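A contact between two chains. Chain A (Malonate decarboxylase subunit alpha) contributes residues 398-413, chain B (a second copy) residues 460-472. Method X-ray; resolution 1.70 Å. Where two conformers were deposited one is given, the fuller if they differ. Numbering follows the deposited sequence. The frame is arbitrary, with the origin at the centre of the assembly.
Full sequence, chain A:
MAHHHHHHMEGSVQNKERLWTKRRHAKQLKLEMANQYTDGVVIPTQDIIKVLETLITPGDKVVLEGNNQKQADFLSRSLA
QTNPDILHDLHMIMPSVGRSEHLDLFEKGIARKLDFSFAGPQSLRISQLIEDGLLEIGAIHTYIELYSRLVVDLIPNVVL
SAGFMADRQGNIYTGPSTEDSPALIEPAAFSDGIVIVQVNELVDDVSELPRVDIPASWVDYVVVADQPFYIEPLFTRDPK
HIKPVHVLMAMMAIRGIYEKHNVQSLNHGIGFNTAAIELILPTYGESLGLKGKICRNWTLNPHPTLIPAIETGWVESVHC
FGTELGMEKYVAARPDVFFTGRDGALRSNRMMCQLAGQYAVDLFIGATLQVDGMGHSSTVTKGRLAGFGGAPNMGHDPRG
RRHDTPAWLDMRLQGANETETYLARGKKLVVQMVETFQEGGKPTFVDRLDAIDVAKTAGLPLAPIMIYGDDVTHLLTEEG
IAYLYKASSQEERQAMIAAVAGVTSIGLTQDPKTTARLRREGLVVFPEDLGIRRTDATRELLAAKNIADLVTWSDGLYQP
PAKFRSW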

# COMPACT_ATOMS: atom_id res chain seq x y z
N PRO A 398 -9.91 -0.17 -5.41
CA PRO A 398 -8.92 -1.12 -4.88
C PRO A 398 -9.46 -2.54 -4.90
O PRO A 398 -10.29 -2.90 -4.05
CB PRO A 398 -8.69 -0.62 -3.45
CG PRO A 398 -10.02 0.03 -3.06
CD PRO A 398 -10.54 0.65 -4.35
N ARG A 399 -9.00 -3.37 -5.84
CA ARG A 399 -9.57 -4.69 -6.05
C ARG A 399 -9.06 -5.73 -5.05
O ARG A 399 -9.52 -6.87 -5.08
CB ARG A 399 -9.32 -5.15 -7.50
CG ARG A 399 -10.01 -4.25 -8.56
CD ARG A 399 -11.53 -4.53 -8.65
NE ARG A 399 -12.24 -3.60 -9.54
CZ ARG A 399 -12.38 -3.78 -10.85
NH1 ARG A 399 -11.85 -4.84 -11.44
NH2 ARG A 399 -13.05 -2.90 -11.58
N GLY A 400 -8.12 -5.35 -4.18
CA GLY A 400 -7.71 -6.20 -3.08
C GLY A 400 -8.52 -5.95 -1.83
O GLY A 400 -8.39 -6.69 -0.85
N ARG A 401 -9.39 -4.94 -1.84
CA ARG A 401 -10.19 -4.60 -0.67
C ARG A 401 -11.35 -5.58 -0.47
O ARG A 401 -12.06 -5.94 -1.41
CB ARG A 401 -10.74 -3.18 -0.79
CG ARG A 401 -11.74 -2.84 0.31
CD ARG A 401 -12.18 -1.38 0.36
NE ARG A 401 -13.33 -1.26 1.26
CZ ARG A 401 -13.77 -0.13 1.78
NH1 ARG A 401 -13.17 1.02 1.52
NH2 ARG A 401 -14.83 -0.17 2.58
N ARG A 402 -11.54 -5.99 0.79
CA ARG A 402 -12.61 -6.90 1.16
C ARG A 402 -13.54 -6.38 2.25
O ARG A 402 -14.68 -6.85 2.34
CB ARG A 402 -12.03 -8.25 1.61
CG ARG A 402 -11.15 -8.95 0.53
CD ARG A 402 -12.02 -9.42 -0.64
NE ARG A 402 -11.24 -10.13 -1.66
CZ ARG A 402 -10.72 -9.55 -2.73
NH1 ARG A 402 -10.87 -8.25 -2.94
NH2 ARG A 402 -10.00 -10.27 -3.57
N HIS A 403 -13.12 -5.40 3.07
CA HIS A 403 -14.00 -4.97 4.15
C HIS A 403 -15.04 -4.01 3.63
O HIS A 403 -14.80 -3.21 2.72
CB HIS A 403 -13.23 -4.34 5.33
CG HIS A 403 -12.84 -2.90 5.14
ND1 HIS A 403 -11.78 -2.51 4.35
CD2 HIS A 403 -13.35 -1.76 5.68
CE1 HIS A 403 -11.66 -1.19 4.39
NE2 HIS A 403 -12.60 -0.71 5.19
N ASP A 404 -16.23 -4.10 4.23
CA ASP A 404 -17.38 -3.30 3.83
C ASP A 404 -17.54 -2.08 4.71
O ASP A 404 -17.26 -2.11 5.91
CB ASP A 404 -18.67 -4.13 3.90
CG ASP A 404 -18.91 -4.70 5.28
OD1 ASP A 404 -18.07 -5.49 5.76
OD2 ASP A 404 -19.92 -4.34 5.90
N THR A 405 -17.97 -0.99 4.09
CA THR A 405 -18.51 0.19 4.74
C THR A 405 -19.74 0.55 3.92
O THR A 405 -19.87 0.09 2.77
CB THR A 405 -17.53 1.38 4.75
OG1 THR A 405 -17.25 1.75 3.40
CG2 THR A 405 -16.21 1.04 5.48
N PRO A 406 -20.65 1.37 4.46
CA PRO A 406 -21.90 1.66 3.72
C PRO A 406 -21.70 2.28 2.34
O PRO A 406 -22.36 1.85 1.39
CB PRO A 406 -22.65 2.62 4.67
CG PRO A 406 -22.17 2.21 6.06
CD PRO A 406 -20.71 1.88 5.85
N ALA A 407 -20.81 3.27 2.19
CA ALA A 407 -20.61 3.87 0.87
C ALA A 407 -20.06 2.85 -0.12
O ALA A 407 -20.48 2.81 -1.28
CB ALA A 407 -19.67 5.08 0.97
N TRP A 408 -19.11 2.03 0.32
CA TRP A 408 -18.49 1.04 -0.56
C TRP A 408 -19.50 -0.01 -1.00
O TRP A 408 -19.52 -0.42 -2.17
CB TRP A 408 -17.29 0.42 0.16
CG TRP A 408 -16.47 -0.57 -0.60
CD1 TRP A 408 -15.42 -0.30 -1.43
CD2 TRP A 408 -16.56 -1.99 -0.52
NE1 TRP A 408 -14.88 -1.48 -1.90
CE2 TRP A 408 -15.56 -2.53 -1.35
CE3 TRP A 408 -17.41 -2.87 0.17
CZ2 TRP A 408 -15.38 -3.89 -1.52
CZ3 TRP A 408 -17.22 -4.22 0.01
CH2 TRP A 408 -16.22 -4.73 -0.84
N LEU A 409 -20.36 -0.46 -0.08
CA LEU A 409 -21.43 -1.37 -0.46
C LEU A 409 -22.44 -0.72 -1.40
O LEU A 409 -23.05 -1.41 -2.22
CB LEU A 409 -22.18 -1.86 0.79
CG LEU A 409 -21.51 -2.93 1.63
CD1 LEU A 409 -22.36 -3.25 2.87
CD2 LEU A 409 -21.32 -4.17 0.78
N ASP A 410 -22.63 0.60 -1.28
CA ASP A 410 -23.63 1.29 -2.10
C ASP A 410 -23.26 1.26 -3.58
O ASP A 410 -24.13 1.49 -4.43
CB ASP A 410 -23.80 2.73 -1.62
CG ASP A 410 -25.22 3.24 -1.75
OD1 ASP A 410 -26.17 2.41 -1.79
OD2 ASP A 410 -25.40 4.48 -1.82
N MET A 411 -22.00 0.98 -3.90
CA MET A 411 -21.54 0.86 -5.28
C MET A 411 -21.77 -0.53 -5.87
O MET A 411 -21.57 -0.70 -7.08
CB MET A 411 -20.05 1.20 -5.36
CG MET A 411 -19.69 2.63 -4.93
SD MET A 411 -20.38 3.95 -5.98
CE MET A 411 -21.76 4.42 -4.98
N ARG A 412 -22.17 -1.51 -5.06
CA ARG A 412 -22.31 -2.88 -5.54
C ARG A 412 -23.54 -3.03 -6.44
O ARG A 412 -24.57 -2.38 -6.25
CB ARG A 412 -22.42 -3.84 -4.35
CG ARG A 412 -22.62 -5.30 -4.77
CD ARG A 412 -22.50 -6.27 -3.60
NE ARG A 412 -23.50 -6.07 -2.56
CZ ARG A 412 -23.67 -6.89 -1.52
NH1 ARG A 412 -22.92 -7.99 -1.40
NH2 ARG A 412 -24.59 -6.62 -0.60
N LEU A 413 -23.40 -3.93 -7.43
CA LEU A 413 -24.49 -4.36 -8.31
C LEU A 413 -25.80 -4.56 -7.56
O LEU A 413 -25.85 -5.22 -6.52
CB LEU A 413 -24.07 -5.67 -8.98
CG LEU A 413 -25.03 -6.37 -9.94
CD1 LEU A 413 -24.93 -5.77 -11.34
CD2 LEU A 413 -24.77 -7.87 -9.96
N LEU B 460 -22.25 -11.85 7.14
CA LEU B 460 -21.41 -10.98 6.31
C LEU B 460 -22.17 -10.56 5.05
O LEU B 460 -22.95 -11.34 4.50
CB LEU B 460 -20.12 -11.71 5.90
CG LEU B 460 -19.33 -12.39 7.02
CD1 LEU B 460 -18.23 -13.30 6.45
CD2 LEU B 460 -18.72 -11.35 7.96
N PRO B 461 -22.01 -9.32 4.58
CA PRO B 461 -22.74 -8.90 3.37
C PRO B 461 -22.19 -9.49 2.08
O PRO B 461 -22.93 -9.58 1.10
CB PRO B 461 -22.63 -7.37 3.40
CG PRO B 461 -21.34 -7.12 4.15
CD PRO B 461 -21.26 -8.20 5.19
N LEU B 462 -20.92 -9.91 2.05
CA LEU B 462 -20.32 -10.53 0.87
C LEU B 462 -19.84 -11.93 1.20
O LEU B 462 -19.28 -12.16 2.28
CB LEU B 462 -19.10 -9.74 0.33
CG LEU B 462 -19.24 -8.45 -0.46
CD1 LEU B 462 -19.85 -7.37 0.40
CD2 LEU B 462 -17.88 -8.00 -0.96
N ALA B 463 -20.02 -12.86 0.25
CA ALA B 463 -19.30 -14.11 0.30
C ALA B 463 -17.81 -13.82 0.46
O ALA B 463 -17.25 -13.06 -0.36
CB ALA B 463 -19.54 -14.94 -0.96
N PRO B 464 -17.14 -14.34 1.49
CA PRO B 464 -15.70 -14.07 1.62
C PRO B 464 -14.94 -14.74 0.49
O PRO B 464 -14.76 -15.97 0.48
CB PRO B 464 -15.36 -14.65 3.00
CG PRO B 464 -16.41 -15.69 3.25
CD PRO B 464 -17.66 -15.17 2.58
N ILE B 465 -14.51 -13.93 -0.48
CA ILE B 465 -13.85 -14.42 -1.69
C ILE B 465 -12.39 -14.00 -1.65
O ILE B 465 -12.07 -12.82 -1.52
CB ILE B 465 -14.56 -13.92 -2.96
CG1 ILE B 465 -15.88 -14.69 -3.13
CG2 ILE B 465 -13.67 -14.09 -4.19
CD1 ILE B 465 -16.83 -14.11 -4.14
N MET B 466 -11.50 -14.99 -1.76
CA MET B 466 -10.06 -14.72 -1.73
C MET B 466 -9.60 -14.03 -3.01
O MET B 466 -8.93 -12.99 -2.96
CB MET B 466 -9.29 -16.02 -1.52
CG MET B 466 -9.56 -16.67 -0.19
SD MET B 466 -8.11 -16.59 0.86
CE MET B 466 -6.93 -17.49 -0.16
N ILE B 467 -9.94 -14.60 -4.16
CA ILE B 467 -9.60 -14.03 -5.46
C ILE B 467 -10.86 -14.06 -6.30
O ILE B 467 -11.45 -15.13 -6.50
CB ILE B 467 -8.46 -14.82 -6.13
CG1 ILE B 467 -7.23 -14.84 -5.22
CG2 ILE B 467 -8.15 -14.24 -7.52
CD1 ILE B 467 -5.97 -15.36 -5.86
N TYR B 468 -11.29 -12.89 -6.77
CA TYR B 468 -12.41 -12.81 -7.70
C TYR B 468 -11.98 -13.28 -9.09
O TYR B 468 -10.84 -13.07 -9.51
CB TYR B 468 -12.96 -11.39 -7.76
CG TYR B 468 -13.75 -11.03 -6.53
CD1 TYR B 468 -13.12 -10.56 -5.38
CD2 TYR B 468 -15.13 -11.20 -6.50
CE1 TYR B 468 -13.86 -10.26 -4.23
CE2 TYR B 468 -15.87 -10.90 -5.38
CZ TYR B 468 -15.23 -10.44 -4.25
OH TYR B 468 -15.99 -10.15 -3.13
N GLY B 469 -12.91 -13.94 -9.80
CA GLY B 469 -12.55 -14.54 -11.08
C GLY B 469 -12.06 -13.55 -12.11
O GLY B 469 -11.20 -13.88 -12.94
N ASP B 470 -12.58 -12.31 -12.09
CA ASP B 470 -12.15 -11.30 -13.04
C ASP B 470 -10.72 -10.82 -12.81
O ASP B 470 -10.13 -10.19 -13.71
CB ASP B 470 -13.09 -10.09 -13.00
CG ASP B 470 -13.46 -9.68 -11.59
OD1 ASP B 470 -14.23 -10.42 -10.94
OD2 ASP B 470 -12.96 -8.64 -11.12
N ASP B 471 -10.15 -11.08 -11.64
CA ASP B 471 -8.75 -10.76 -11.37
C ASP B 471 -7.79 -11.84 -11.85
O ASP B 471 -6.58 -11.60 -11.87
CB ASP B 471 -8.55 -10.53 -9.88
CG ASP B 471 -8.91 -9.11 -9.47
OD1 ASP B 471 -8.40 -8.18 -10.10
OD2 ASP B 471 -9.71 -8.94 -8.52
N VAL B 472 -8.29 -13.02 -12.21
CA VAL B 472 -7.43 -14.14 -12.57
C VAL B 472 -7.01 -14.01 -14.03
O VAL B 472 -7.86 -13.91 -14.92
CB VAL B 472 -8.15 -15.48 -12.33
CG1 VAL B 472 -7.25 -16.65 -12.69
CG2 VAL B 472 -8.63 -15.59 -10.88
O HOH W 1 -9.23 -10.62 -6.41
O HOH W 2 -25.44 -9.09 0.65

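The two stretches run antiparallel: the CA atoms nearest each other pair R399(A) with D471(B) at 8.1 Å, and R402(A) with P464(B) and D404(A) with P461(B), both at 7.8 Å from CA to CA. That separation is too wide for backbone pairing and is bridged by side chains, and every direct hydrogen bond across the contact is donated by an arginine side chain to a main-chain carbonyl. Together the stretches bury 526 Å².

R402(A) is the main bump, losing 95 Å² to chain B. Its CB points sideways, yet chi1 and chi2, both m, bring the guanidinium against the loop. R402(A) NE donates to I465(B) O at 2.8 Å and NH2 of R402(A) to M466(B) O at 3.0 Å, both acceptors near the guanidinium plane. Y468(B) covers one face, with its CE1 3.6 Å from R402(A) CZ; the arginine in turn meets the tyrosine ring at its edge. NH1 of R402(A) turns back to its own chain, donating to R399(A) O (2.9 Å) and R401(A) O (3.0 Å), which braces the group. Water 1 links R402(A) NH2 and Y468(B) N, from which it accepts, to D471(B) OD2, to which it donates.

The second bump comes from chain B. L462(B) packs against two helix side chains: its CD1 lies 3.5 Å from L409(A) CD2, and its CD2 lies 3.7 Å from W408(A) CH2, at the indole edge. P461(B) extends this apolar patch, its CB 4.2 Å from L409(A) CD1. Beyond the leucine, R412(A) NH1 donates to P461(B) O at 3.0 Å with a 167° angle, and water 2 links R412(A) NH2 to that same carbonyl.

At the other end, R399(A) NH1 and D470(B) OD2 form a long salt bridge of 4.0 Å. The oxygen lies well out of the guanidinium plane, so the attraction is one of charge alone.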